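Local atomic coordinates of conserved hypothetical exported protein (Bacteroides fragilis, PDB entry 4JJA), a protein that is of unknown function but probably acts as an exo-beta-N-acetylmuramidase that trims peptidoglycan. Residues C130-R135 and S191-D196; E237-S242 and D318-P323. One frame throughout, in Å; residues are numbered along the deposited sequence. Where two conformers were deposited one is given.

In the fold
Running from the N terminus, the chain first builds a six-stranded parallel sheet within the NamZ N-terminal region. Contact 1 closes a loop there: the C-terminal end of helix 119-132 meets residues 191-196, which lead into the outermost strand 197-200, and strand 136-140 and helix 176-185 lie between the two in sequence. The chain then passes through helix 224-233 into the C-terminal region, where contact 2 joins 237-242 to 318-323 and closes a second, longer loop that includes the three strands of the small antiparallel sheet. The loops follow in series, neither nesting nor crossing, and the contact centres lie about 39 Å apart, so each ties together its own part of the fold.

Contact 1: C130-R135 and S191-D196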
# COMPACT_ATOMS: atom_id res chain seq x y z
N CYS A 130 -10.82 17.84 -2.30
CA CYS A 130 -11.75 18.18 -1.24
C CYS A 130 -11.38 19.48 -0.54
O CYS A 130 -12.27 20.28 -0.21
CB CYS A 130 -11.89 17.00 -0.27
SG CYS A 130 -12.85 15.57 -0.88
N ALA A 131 -10.09 19.73 -0.41
CA ALA A 131 -9.62 20.96 0.20
C ALA A 131 -10.04 22.13 -0.68
O ALA A 131 -10.59 23.12 -0.17
CB ALA A 131 -8.08 20.97 0.38
N GLU A 132 -9.81 22.00 -1.99
CA GLU A 132 -10.06 23.12 -2.94
C GLU A 132 -11.57 23.41 -2.95
O GLU A 132 -11.99 24.58 -3.08
CB GLU A 132 -9.54 22.71 -4.32
CG GLU A 132 -9.61 23.80 -5.42
CD GLU A 132 -9.08 23.33 -6.79
OE1 GLU A 132 -8.53 22.21 -6.92
OE2 GLU A 132 -9.25 24.12 -7.76
N TYR A 133 -12.41 22.38 -2.89
CA TYR A 133 -13.87 22.51 -3.00
C TYR A 133 -14.62 22.54 -1.67
O TYR A 133 -15.85 22.47 -1.65
CB TYR A 133 -14.43 21.40 -3.92
CG TYR A 133 -14.11 21.63 -5.36
CD1 TYR A 133 -12.91 21.27 -5.91
CD2 TYR A 133 -15.04 22.30 -6.18
CE1 TYR A 133 -12.61 21.50 -7.24
CE2 TYR A 133 -14.76 22.55 -7.53
CZ TYR A 133 -13.54 22.15 -8.05
OH TYR A 133 -13.23 22.39 -9.37
N ASP A 134 -13.89 22.59 -0.57
CA ASP A 134 -14.46 22.70 0.77
C ASP A 134 -15.36 21.52 1.15
O ASP A 134 -16.35 21.70 1.87
CB ASP A 134 -15.21 24.05 0.90
CG ASP A 134 -15.49 24.45 2.35
OD1 ASP A 134 -14.67 24.16 3.26
OD2 ASP A 134 -16.55 25.05 2.58
N ARG A 135 -14.95 20.30 0.74
CA ARG A 135 -15.69 19.09 1.12
C ARG A 135 -14.98 18.38 2.26
O ARG A 135 -13.75 18.44 2.37
CB ARG A 135 -15.82 18.15 -0.07
CG ARG A 135 -16.28 18.89 -1.29
CD ARG A 135 -17.58 19.59 -1.00
NE ARG A 135 -18.28 19.83 -2.23
CZ ARG A 135 -19.44 20.46 -2.32
NH1 ARG A 135 -20.01 20.96 -1.25
NH2 ARG A 135 -20.02 20.59 -3.50
N SER A 191 -0.34 23.46 -3.19
CA SER A 191 -0.78 24.81 -2.79
C SER A 191 -1.01 24.86 -1.29
O SER A 191 -1.68 25.76 -0.78
CB SER A 191 -2.07 25.24 -3.55
OG SER A 191 -1.84 25.43 -4.93
N SER A 192 -0.46 23.87 -0.59
CA SER A 192 -0.43 23.82 0.86
C SER A 192 -1.78 24.07 1.52
O SER A 192 -1.89 24.70 2.56
CB SER A 192 0.62 24.78 1.35
OG SER A 192 1.81 24.50 0.63
N ARG A 193 -2.81 23.50 0.90
CA ARG A 193 -4.09 23.45 1.52
C ARG A 193 -4.12 22.42 2.66
O ARG A 193 -3.25 21.55 2.75
CB ARG A 193 -5.16 23.08 0.50
CG ARG A 193 -5.27 23.99 -0.74
CD ARG A 193 -5.93 23.17 -1.89
NE ARG A 193 -5.74 23.75 -3.23
CZ ARG A 193 -6.30 24.89 -3.66
NH1 ARG A 193 -7.07 25.63 -2.85
NH2 ARG A 193 -6.05 25.30 -4.89
N ILE A 194 -5.10 22.54 3.54
CA ILE A 194 -5.52 21.46 4.43
C ILE A 194 -6.97 21.06 4.16
O ILE A 194 -7.82 21.90 3.85
CB ILE A 194 -5.31 21.76 5.91
CG1 ILE A 194 -6.10 22.98 6.38
CG2 ILE A 194 -3.78 21.89 6.17
CD1 ILE A 194 -5.87 23.24 7.85
N CYS A 195 -7.20 19.75 4.21
CA CYS A 195 -8.51 19.18 4.01
C CYS A 195 -9.17 18.91 5.36
O CYS A 195 -8.53 18.42 6.29
CB CYS A 195 -8.34 17.90 3.16
SG CYS A 195 -9.85 17.05 2.75
N ASP A 196 -10.47 19.19 5.49
CA ASP A 196 -11.24 18.82 6.65
C ASP A 196 -11.35 17.28 6.69
O ASP A 196 -12.00 16.71 5.85
CB ASP A 196 -12.63 19.47 6.56
CG ASP A 196 -13.45 19.34 7.81
OD1 ASP A 196 -13.23 18.42 8.58
OD2 ASP A 196 -14.42 20.15 7.99
O HOH W 1 -11.91 20.36 3.29
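Ala131 presses its CB into the extended backbone of 193-195, lying 3.6 Å from CB of Arg193 and equally near the carbonyl O of Ile194. Beside this methyl, CB of Cys130 rests on SG of Cys195 at 3.6 Å; with SG anti to the backbone N (chi1 -179°), Cys195 turns its sulfur to that carbon. The aliphatic part of Glu132 supports Arg193, with CG of Glu132 3.8 Å above the guanidinium plane and offset toward its rim. Carboxylate and guanidinium are stacked with their planes only 10° apart, and OE1 of Glu132 lies well out of the guanidinium plane, where no N-H points at it: OE1 and NH2 of Arg193 are 4.5 Å apart, an attraction of charges without a salt bridge. No direct hydrogen bond joins the segments. A water bridges them instead, donating to O of Arg135 (2.8 Å) and accepting from N of Asp196 (2.9 Å). Arg135 follows a Schellman motif that ends the helix, in which its N reaches O of Cys130 and Asp134 takes positive phi. Farther out, Asn184 of helix 176-185 donates to O of Cys195. The helix end thus packs against the lead-in to strand 197-200, while Cys130 and Cys195 both touch Ile137 of the adjacent parallel strand 136-140, whose backbone bonds to Asp196.

Contact 2: E237-S242 and D318-P323; sequences EGTPVS and DRFFRP
Arg322 reaches over the backbone of 237-239 with its chain extended from CG to NE. Its CB lies 3.4 Å from O of Gly238, the same oxygen that accepts from N of Arg322 at 2.8 Å; CG stays near this carbonyl, and CD lies 3.5 Å from both O of Glu237 and N of Thr239. At the tip the guanidinium lays one face on O of Thr239, 3.1 Å above the plane and over its centre, without a hydrogen bond, while NH1 donates to O of Glu237 (2.8 Å, N-H...O angle 145°). One arginine thereby meets three successive carbonyls, Gly238 through its backbone N and the other two through the guanidinium, whose charge probably favours those two. Beside it, Thr239 and Phe320 point the same way: CB of Thr239 makes a CH-pi contact over the ring face, 4.2 Å from the centroid, and CG2 of Val241 touches CE1 of Phe320 obliquely. O of Phe320, buried without a hydrogen-bonding partner, receives the CA-H of Thr239. OG1 of Thr239 accepts from N of Val241 and also bonds to Phe236. This ST turn joins the approach to strand 253-256 with helix 305-314, where Leu307 touches both Thr239 and Phe320, within the NamZ C-terminal region.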
# COMPACT_ATOMS: atom_id res chain seq x y z
N GLU A 237 11.07 -5.56 -8.47
CA GLU A 237 10.43 -4.90 -9.61
C GLU A 237 11.35 -3.87 -10.24
O GLU A 237 11.08 -3.41 -11.33
CB GLU A 237 9.10 -4.30 -9.22
CG GLU A 237 8.15 -5.46 -8.81
CD GLU A 237 6.70 -5.36 -9.03
OE1 GLU A 237 6.17 -4.26 -9.04
OE2 GLU A 237 6.06 -6.45 -9.12
N GLY A 238 12.42 -3.47 -9.55
CA GLY A 238 13.47 -2.64 -10.10
C GLY A 238 14.61 -3.41 -10.72
O GLY A 238 15.69 -2.82 -10.85
N THR A 239 14.37 -4.67 -11.09
CA THR A 239 15.37 -5.59 -11.61
C THR A 239 14.67 -6.49 -12.60
O THR A 239 13.43 -6.50 -12.68
CB THR A 239 15.98 -6.49 -10.49
OG1 THR A 239 15.08 -7.57 -10.19
CG2 THR A 239 16.36 -5.71 -9.22
N PRO A 240 15.40 -7.37 -13.31
CA PRO A 240 14.76 -8.38 -14.17
C PRO A 240 14.31 -9.67 -13.48
O PRO A 240 13.81 -10.58 -14.13
CB PRO A 240 15.83 -8.70 -15.20
CG PRO A 240 16.99 -7.93 -14.86
CD PRO A 240 16.83 -7.28 -13.56
N VAL A 241 14.51 -9.76 -12.18
CA VAL A 241 14.25 -10.99 -11.43
C VAL A 241 12.74 -11.15 -11.26
O VAL A 241 12.03 -10.21 -10.93
CB VAL A 241 14.96 -10.93 -10.05
CG1 VAL A 241 14.64 -12.10 -9.22
CG2 VAL A 241 16.45 -10.77 -10.24
N SER A 242 12.24 -12.37 -11.47
CA SER A 242 10.84 -12.67 -11.18
C SER A 242 10.66 -12.81 -9.66
O SER A 242 11.48 -13.46 -8.98
CB SER A 242 10.41 -14.01 -11.84
OG SER A 242 9.09 -14.38 -11.41
N ASP A 318 25.71 -3.46 -13.42
CA ASP A 318 24.75 -2.38 -13.21
C ASP A 318 23.46 -2.56 -14.00
O ASP A 318 22.43 -2.01 -13.61
CB ASP A 318 25.41 -1.05 -13.50
CG ASP A 318 24.55 0.15 -13.17
OD1 ASP A 318 24.20 0.39 -12.00
OD2 ASP A 318 24.23 0.88 -14.14
N ARG A 319 23.47 -3.39 -15.06
CA ARG A 319 22.27 -3.68 -15.82
C ARG A 319 21.22 -4.46 -15.04
O ARG A 319 20.07 -4.51 -15.42
CB ARG A 319 22.61 -4.41 -17.14
CG ARG A 319 23.54 -3.69 -18.02
CD ARG A 319 23.10 -2.25 -18.23
NE ARG A 319 24.01 -1.53 -19.17
CZ ARG A 319 23.81 -1.41 -20.46
NH1 ARG A 319 22.73 -1.91 -21.04
NH2 ARG A 319 24.71 -0.73 -21.21
N PHE A 320 21.63 -5.05 -13.93
CA PHE A 320 20.69 -5.68 -12.99
C PHE A 320 19.65 -4.70 -12.46
O PHE A 320 18.52 -5.07 -12.13
CB PHE A 320 21.50 -6.26 -11.83
CG PHE A 320 20.68 -6.88 -10.75
CD1 PHE A 320 20.24 -8.21 -10.83
CD2 PHE A 320 20.40 -6.16 -9.62
CE1 PHE A 320 19.51 -8.76 -9.81
CE2 PHE A 320 19.69 -6.74 -8.60
CZ PHE A 320 19.26 -8.03 -8.71
N PHE A 321 20.04 -3.45 -12.28
CA PHE A 321 19.17 -2.43 -11.69
C PHE A 321 18.54 -1.62 -12.80
O PHE A 321 19.24 -0.91 -13.50
CB PHE A 321 19.90 -1.49 -10.72
CG PHE A 321 20.50 -2.19 -9.54
CD1 PHE A 321 19.75 -2.51 -8.46
CD2 PHE A 321 21.87 -2.51 -9.52
CE1 PHE A 321 20.33 -3.16 -7.36
CE2 PHE A 321 22.45 -3.14 -8.46
CZ PHE A 321 21.68 -3.46 -7.36
N ARG A 322 17.23 -1.71 -12.94
CA ARG A 322 16.49 -0.88 -13.88
C ARG A 322 16.74 0.58 -13.53
O ARG A 322 16.96 0.91 -12.37
CB ARG A 322 15.00 -1.18 -13.73
CG ARG A 322 14.66 -2.56 -14.30
CD ARG A 322 13.30 -3.03 -14.05
NE ARG A 322 12.95 -4.15 -14.92
CZ ARG A 322 11.79 -4.81 -14.86
NH1 ARG A 322 10.91 -4.54 -13.89
NH2 ARG A 322 11.57 -5.80 -15.75
N PRO A 323 16.58 1.51 -14.50
CA PRO A 323 16.74 2.92 -14.18
C PRO A 323 15.90 3.35 -12.97
O PRO A 323 16.33 4.16 -12.14
CB PRO A 323 16.33 3.59 -15.47
CG PRO A 323 16.78 2.62 -16.52
CD PRO A 323 16.45 1.26 -15.95